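Local coordinates for putative Lipoprotein (Shewanella oneidensis, PDB 3U24) that is of unknown function but binds zinc and calcium ions and, as a DUF885 protein of a metallopeptidase clan, may be a peptidase, at residues A[440-451]-A[524-535]. Sequence-based numbering, arbitrary orientation.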
loop_
_atom_site.group_PDB
_atom_site.type_symbol
_atom_site.label_atom_id
_atom_site.label_comp_id
_atom_site.label_asym_id
_atom_site.label_seq_id
_atom_site.Cartn_x
_atom_site.Cartn_y
_atom_site.Cartn_z
ATOM N N GLY A 440 4.767 -7.900 -4.692
ATOM C CA GLY A 440 5.813 -8.880 -4.998
ATOM C C GLY A 440 5.799 -9.318 -6.457
ATOM O O GLY A 440 6.845 -9.430 -7.079
ATOM N N TRP A 441 4.601 -9.543 -6.999
ATOM C CA TRP A 441 4.460 -9.855 -8.403
ATOM C C TRP A 441 5.056 -8.753 -9.271
ATOM O O TRP A 441 5.814 -9.035 -10.216
ATOM C CB TRP A 441 2.996 -10.107 -8.781
ATOM C CG TRP A 441 2.834 -10.198 -10.249
ATOM C CD1 TRP A 441 2.431 -9.199 -11.122
ATOM C CD2 TRP A 441 3.201 -11.332 -11.117
ATOM N NE1 TRP A 441 2.478 -9.637 -12.419
ATOM C CE2 TRP A 441 2.940 -10.900 -12.485
ATOM C CE3 TRP A 441 3.677 -12.613 -10.898
ATOM C CZ2 TRP A 441 3.150 -11.734 -13.567
ATOM C CZ3 TRP A 441 3.930 -13.423 -11.997
ATOM C CH2 TRP A 441 3.657 -13.000 -13.297
ATOM N N ALA A 442 4.700 -7.497 -8.995
ATOM C CA ALA A 442 5.167 -6.411 -9.830
ATOM C C ALA A 442 6.677 -6.315 -9.775
ATOM O O ALA A 442 7.286 -6.164 -10.817
ATOM C CB ALA A 442 4.527 -5.089 -9.446
ATOM N N VAL A 443 7.276 -6.440 -8.587
ATOM C CA VAL A 443 8.768 -6.446 -8.440
ATOM C C VAL A 443 9.430 -7.629 -9.152
ATOM O O VAL A 443 10.426 -7.486 -9.865
ATOM C CB VAL A 443 9.166 -6.384 -6.953
ATOM C CG1 VAL A 443 10.698 -6.389 -6.730
ATOM C CG2 VAL A 443 8.504 -5.153 -6.306
ATOM N N TYR A 444 8.823 -8.796 -9.009
ATOM C CA TYR A 444 9.278 -10.023 -9.701
ATOM C C TYR A 444 9.311 -9.794 -11.201
ATOM O O TYR A 444 10.309 -10.134 -11.875
ATOM C CB TYR A 444 8.408 -11.214 -9.325
ATOM C CG TYR A 444 8.527 -12.357 -10.277
ATOM C CD1 TYR A 444 9.593 -13.238 -10.206
ATOM C CD2 TYR A 444 7.616 -12.521 -11.311
ATOM C CE1 TYR A 444 9.699 -14.283 -11.117
ATOM C CE2 TYR A 444 7.740 -13.536 -12.211
ATOM C CZ TYR A 444 8.787 -14.414 -12.120
ATOM O OH TYR A 444 8.887 -15.444 -13.044
ATOM N N THR A 445 8.297 -9.126 -11.750
ATOM C CA THR A 445 8.289 -8.985 -13.216
ATOM C C THR A 445 9.462 -8.177 -13.774
ATOM O O THR A 445 9.940 -8.443 -14.878
ATOM C CB THR A 445 6.967 -8.451 -13.789
ATOM O OG1 THR A 445 6.745 -7.126 -13.312
ATOM C CG2 THR A 445 5.820 -9.384 -13.463
ATOM N N GLU A 446 9.946 -7.224 -12.998
ATOM C CA GLU A 446 11.095 -6.451 -13.410
ATOM C C GLU A 446 12.314 -7.383 -13.633
ATOM O O GLU A 446 12.973 -7.353 -14.676
ATOM C CB GLU A 446 11.421 -5.376 -12.367
ATOM C CG GLU A 446 10.228 -4.549 -11.906
ATOM C CD GLU A 446 10.480 -3.787 -10.604
ATOM O OE1 GLU A 446 11.583 -3.921 -10.035
ATOM O OE2 GLU A 446 9.571 -3.057 -10.143
ATOM N N ARG A 447 12.566 -8.240 -12.666
ATOM C CA ARG A 447 13.692 -9.135 -12.741
ATOM C C ARG A 447 13.514 -10.161 -13.863
ATOM O O ARG A 447 14.405 -10.363 -14.699
ATOM C CB ARG A 447 13.895 -9.774 -11.366
ATOM C CG ARG A 447 14.770 -11.003 -11.300
ATOM C CD ARG A 447 16.231 -10.733 -11.460
ATOM N NE ARG A 447 16.725 -9.960 -10.316
ATOM C CZ ARG A 447 18.003 -9.895 -9.909
ATOM N NH1 ARG A 447 18.975 -10.579 -10.550
ATOM N NH2 ARG A 447 18.280 -9.137 -8.839
HETATM N N MSE A 448 12.345 -10.787 -13.887
HETATM C CA MSE A 448 12.018 -11.806 -14.892
HETATM C C MSE A 448 12.147 -11.222 -16.302
HETATM O O MSE A 448 12.756 -11.838 -17.143
HETATM C CB MSE A 448 10.605 -12.339 -14.647
HETATM C CG MSE A 448 10.150 -13.420 -15.588
HETATM SE SE MSE A 448 9.324 -12.600 -17.153
HETATM C CE MSE A 448 7.690 -11.883 -16.300
HETATM N N MSE A 449 11.594 -10.035 -16.563
HETATM C CA MSE A 449 11.739 -9.432 -17.924
HETATM C C MSE A 449 13.197 -9.233 -18.367
HETATM O O MSE A 449 13.525 -9.526 -19.503
HETATM C CB MSE A 449 11.030 -8.087 -18.031
HETATM C CG MSE A 449 9.545 -8.201 -17.911
HETATM SE SE MSE A 449 8.733 -8.809 -19.591
HETATM C CE MSE A 449 8.538 -7.002 -20.437
ATOM N N LEU A 450 14.040 -8.730 -17.467
ATOM C CA LEU A 450 15.436 -8.560 -17.784
ATOM C C LEU A 450 16.107 -9.905 -17.974
ATOM O O LEU A 450 16.881 -10.086 -18.931
ATOM C CB LEU A 450 16.184 -7.757 -16.715
ATOM C CG LEU A 450 15.890 -6.269 -16.519
ATOM C CD1 LEU A 450 16.899 -5.665 -15.535
ATOM C CD2 LEU A 450 15.998 -5.537 -17.802
ATOM N N GLU A 451 15.819 -10.855 -17.091
ATOM C CA GLU A 451 16.403 -12.210 -17.242
ATOM C C GLU A 451 16.041 -12.827 -18.585
ATOM O O GLU A 451 16.863 -13.563 -19.158
ATOM C CB GLU A 451 15.969 -13.172 -16.129
ATOM C CG GLU A 451 16.530 -12.853 -14.739
ATOM C CD GLU A 451 16.087 -13.835 -13.663
ATOM O OE1 GLU A 451 15.132 -14.627 -13.899
ATOM O OE2 GLU A 451 16.706 -13.824 -12.567
ATOM N N TYR A 524 7.046 -5.261 -0.241
ATOM C CA TYR A 524 7.574 -5.331 -1.603
ATOM C C TYR A 524 8.571 -6.460 -1.738
ATOM O O TYR A 524 8.450 -7.316 -2.639
ATOM C CB TYR A 524 8.215 -4.021 -2.017
ATOM C CG TYR A 524 7.347 -2.840 -1.709
ATOM C CD1 TYR A 524 7.408 -2.230 -0.446
ATOM C CD2 TYR A 524 6.473 -2.324 -2.655
ATOM C CE1 TYR A 524 6.609 -1.164 -0.134
ATOM C CE2 TYR A 524 5.652 -1.248 -2.351
ATOM C CZ TYR A 524 5.731 -0.672 -1.107
ATOM O OH TYR A 524 4.953 0.383 -0.755
ATOM N N TYR A 525 9.544 -6.491 -0.839
ATOM C CA TYR A 525 10.603 -7.476 -0.933
ATOM C C TYR A 525 10.097 -8.872 -0.537
ATOM O O TYR A 525 10.517 -9.870 -1.092
ATOM C CB TYR A 525 11.757 -7.079 -0.031
ATOM C CG TYR A 525 12.912 -8.018 -0.063
ATOM C CD1 TYR A 525 13.668 -8.184 -1.205
ATOM C CD2 TYR A 525 13.275 -8.718 1.070
ATOM C CE1 TYR A 525 14.735 -9.056 -1.238
ATOM C CE2 TYR A 525 14.364 -9.562 1.073
ATOM C CZ TYR A 525 15.091 -9.712 -0.081
ATOM O OH TYR A 525 16.121 -10.602 -0.063
ATOM N N SER A 526 9.243 -8.918 0.476
ATOM C CA SER A 526 8.723 -10.182 0.949
ATOM C C SER A 526 7.989 -10.945 -0.154
ATOM O O SER A 526 8.314 -12.089 -0.429
ATOM C CB SER A 526 7.815 -9.950 2.121
ATOM O OG SER A 526 7.219 -11.176 2.467
ATOM N N GLY A 527 7.087 -10.294 -0.850
ATOM C CA GLY A 527 6.396 -10.968 -1.952
ATOM C C GLY A 527 7.304 -11.324 -3.114
ATOM O O GLY A 527 7.228 -12.427 -3.649
ATOM N N TYR A 528 8.186 -10.391 -3.496
ATOM C CA TYR A 528 9.192 -10.668 -4.500
ATOM C C TYR A 528 10.039 -11.913 -4.187
ATOM O O TYR A 528 10.223 -12.797 -5.037
ATOM C CB TYR A 528 10.077 -9.450 -4.669
ATOM C CG TYR A 528 11.393 -9.704 -5.353
ATOM C CD1 TYR A 528 11.446 -10.139 -6.674
ATOM C CD2 TYR A 528 12.591 -9.463 -4.690
ATOM C CE1 TYR A 528 12.662 -10.337 -7.316
ATOM C CE2 TYR A 528 13.804 -9.680 -5.309
ATOM C CZ TYR A 528 13.837 -10.117 -6.615
ATOM O OH TYR A 528 15.055 -10.326 -7.200
ATOM N N ARG A 529 10.530 -12.002 -2.969
ATOM C CA ARG A 529 11.439 -13.082 -2.588
ATOM C C ARG A 529 10.685 -14.391 -2.598
ATOM O O ARG A 529 11.185 -15.387 -3.119
ATOM C CB ARG A 529 12.057 -12.820 -1.200
ATOM C CG ARG A 529 13.401 -13.502 -0.925
ATOM C CD ARG A 529 14.525 -13.119 -1.904
ATOM N NE ARG A 529 14.853 -14.215 -2.817
ATOM C CZ ARG A 529 15.714 -14.142 -3.842
ATOM N NH1 ARG A 529 16.405 -13.032 -4.122
ATOM N NH2 ARG A 529 15.901 -15.217 -4.594
ATOM N N GLU A 530 9.462 -14.399 -2.046
ATOM C CA GLU A 530 8.679 -15.654 -2.034
ATOM C C GLU A 530 8.312 -16.126 -3.432
ATOM O O GLU A 530 8.339 -17.301 -3.684
ATOM C CB GLU A 530 7.411 -15.558 -1.170
ATOM C CG GLU A 530 7.629 -15.669 0.326
ATOM C CD GLU A 530 6.315 -15.863 1.084
ATOM O OE1 GLU A 530 5.578 -14.880 1.260
ATOM O OE2 GLU A 530 5.985 -17.000 1.466
ATOM N N ILE A 531 7.958 -15.215 -4.328
ATOM C CA ILE A 531 7.587 -15.562 -5.707
ATOM C C ILE A 531 8.788 -16.112 -6.502
ATOM O O ILE A 531 8.693 -17.193 -7.136
ATOM C CB ILE A 531 6.939 -14.373 -6.464
ATOM C CG1 ILE A 531 5.596 -14.004 -5.831
ATOM C CG2 ILE A 531 6.720 -14.710 -7.936
ATOM C CD1 ILE A 531 5.000 -12.695 -6.343
ATOM N N TYR A 532 9.911 -15.407 -6.451
ATOM C CA TYR A 532 11.136 -15.860 -7.123
ATOM C C TYR A 532 11.609 -17.196 -6.560
ATOM O O TYR A 532 11.900 -18.106 -7.328
ATOM C CB TYR A 532 12.275 -14.821 -7.012
ATOM C CG TYR A 532 13.368 -15.031 -8.023
ATOM C CD1 TYR A 532 14.426 -15.912 -7.774
ATOM C CD2 TYR A 532 13.354 -14.355 -9.251
ATOM C CE1 TYR A 532 15.447 -16.104 -8.715
ATOM C CE2 TYR A 532 14.354 -14.561 -10.226
ATOM C CZ TYR A 532 15.393 -15.451 -9.960
ATOM O OH TYR A 532 16.393 -15.646 -10.913
ATOM N N ASP A 533 11.699 -17.325 -5.243
ATOM C CA ASP A 533 12.100 -18.621 -4.644
ATOM C C ASP A 533 11.084 -19.731 -4.979
ATOM O O ASP A 533 11.474 -20.816 -5.315
ATOM C CB ASP A 533 12.268 -18.536 -3.131
ATOM C CG ASP A 533 13.407 -17.591 -2.705
ATOM O OD1 ASP A 533 14.309 -17.285 -3.556
ATOM O OD2 ASP A 533 13.377 -17.161 -1.501
ATOM N N PHE A 534 9.790 -19.454 -4.909
ATOM C CA PHE A 534 8.828 -20.456 -5.359
ATOM C C PHE A 534 9.038 -20.828 -6.823
ATOM O O PHE A 534 8.976 -21.984 -7.164
ATOM C CB PHE A 534 7.378 -20.010 -5.143
ATOM C CG PHE A 534 6.350 -20.963 -5.712
ATOM C CD1 PHE A 534 6.457 -22.339 -5.493
ATOM C CD2 PHE A 534 5.284 -20.486 -6.432
ATOM C CE1 PHE A 534 5.522 -23.210 -6.011
ATOM C CE2 PHE A 534 4.332 -21.343 -6.933
ATOM C CZ PHE A 534 4.458 -22.709 -6.759
ATOM N N ARG A 535 9.313 -19.855 -7.680
ATOM C CA ARG A 535 9.560 -20.178 -9.065
ATOM C C ARG A 535 10.740 -21.128 -9.198
ATOM O O ARG A 535 10.644 -22.144 -9.902
ATOM C CB ARG A 535 9.790 -18.970 -9.926
ATOM C CG ARG A 535 10.002 -19.392 -11.357
ATOM C CD ARG A 535 10.337 -18.222 -12.225
ATOM N NE ARG A 535 11.740 -17.873 -12.141
ATOM C CZ ARG A 535 12.301 -16.898 -12.827
ATOM N NH1 ARG A 535 11.573 -16.110 -13.624
ATOM N NH2 ARG A 535 13.599 -16.709 -12.714
HETATM O O HOH W 1 13.330 -15.427 -15.921
#
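Gly440 and Gly527 meet where the two helices cross, their CA atoms only 3.7 Å apart. A CB on either glycine would collide with the other helix, so the pair lets the axes close to 7.3 Å at a crossing angle of -59°. Beyond this point the helices diverge, and longer side chains bridge the widening gap. Ile531 stays near the crossing, sending CD1 against the backbone N of Trp441 while CG2 lies over one face of the Tyr444 ring, a CH-pi contact 4.0 Å from the centroid. Selenomethionine Met448 covers the opposite face with CB, and Tyr532 brings CD2 to the ring's edge. Tyr444 is thus a knob among Tyr528, Ile531, Tyr532 and Arg535. Tyr528 is the reciprocal knob, set among Gly440, Val443, Tyr444 and Arg447, with one ring face under Val443 CG1 and the edge against Tyr444 CA.

At the far end Arg535, bent at chi3 (82°), turns its guanidinium nearly perpendicular to the Tyr444 ring. Arg535 NH1 donates to Tyr444 OH at 2.8 Å, tilted out of the guanidinium plane. Arg535 NH2 meets the syn lone pair of Glu451 OE1 in that plane and almost straight, at 168°. A water links OE1 back to NH1, and the other carboxylate oxygen, OE2, accepts a very short bond from Tyr532 OH. Cut back to an alanine, Arg535 would probably leave the Glu451 carboxylate without its countercharge and Tyr444 OH without this donor.

Tyr444 OH also bonds His552 of helix 548-555, which packs against Met448, Ile531 and Arg535. Helix 459-485 supplies Tyr465 to Arg447. The crossing adjoins a zinc site: ligand Glu439 lies beside Tyr524, and ligand His408, on helix 401-409, lies beside Val443 and bonds Glu446.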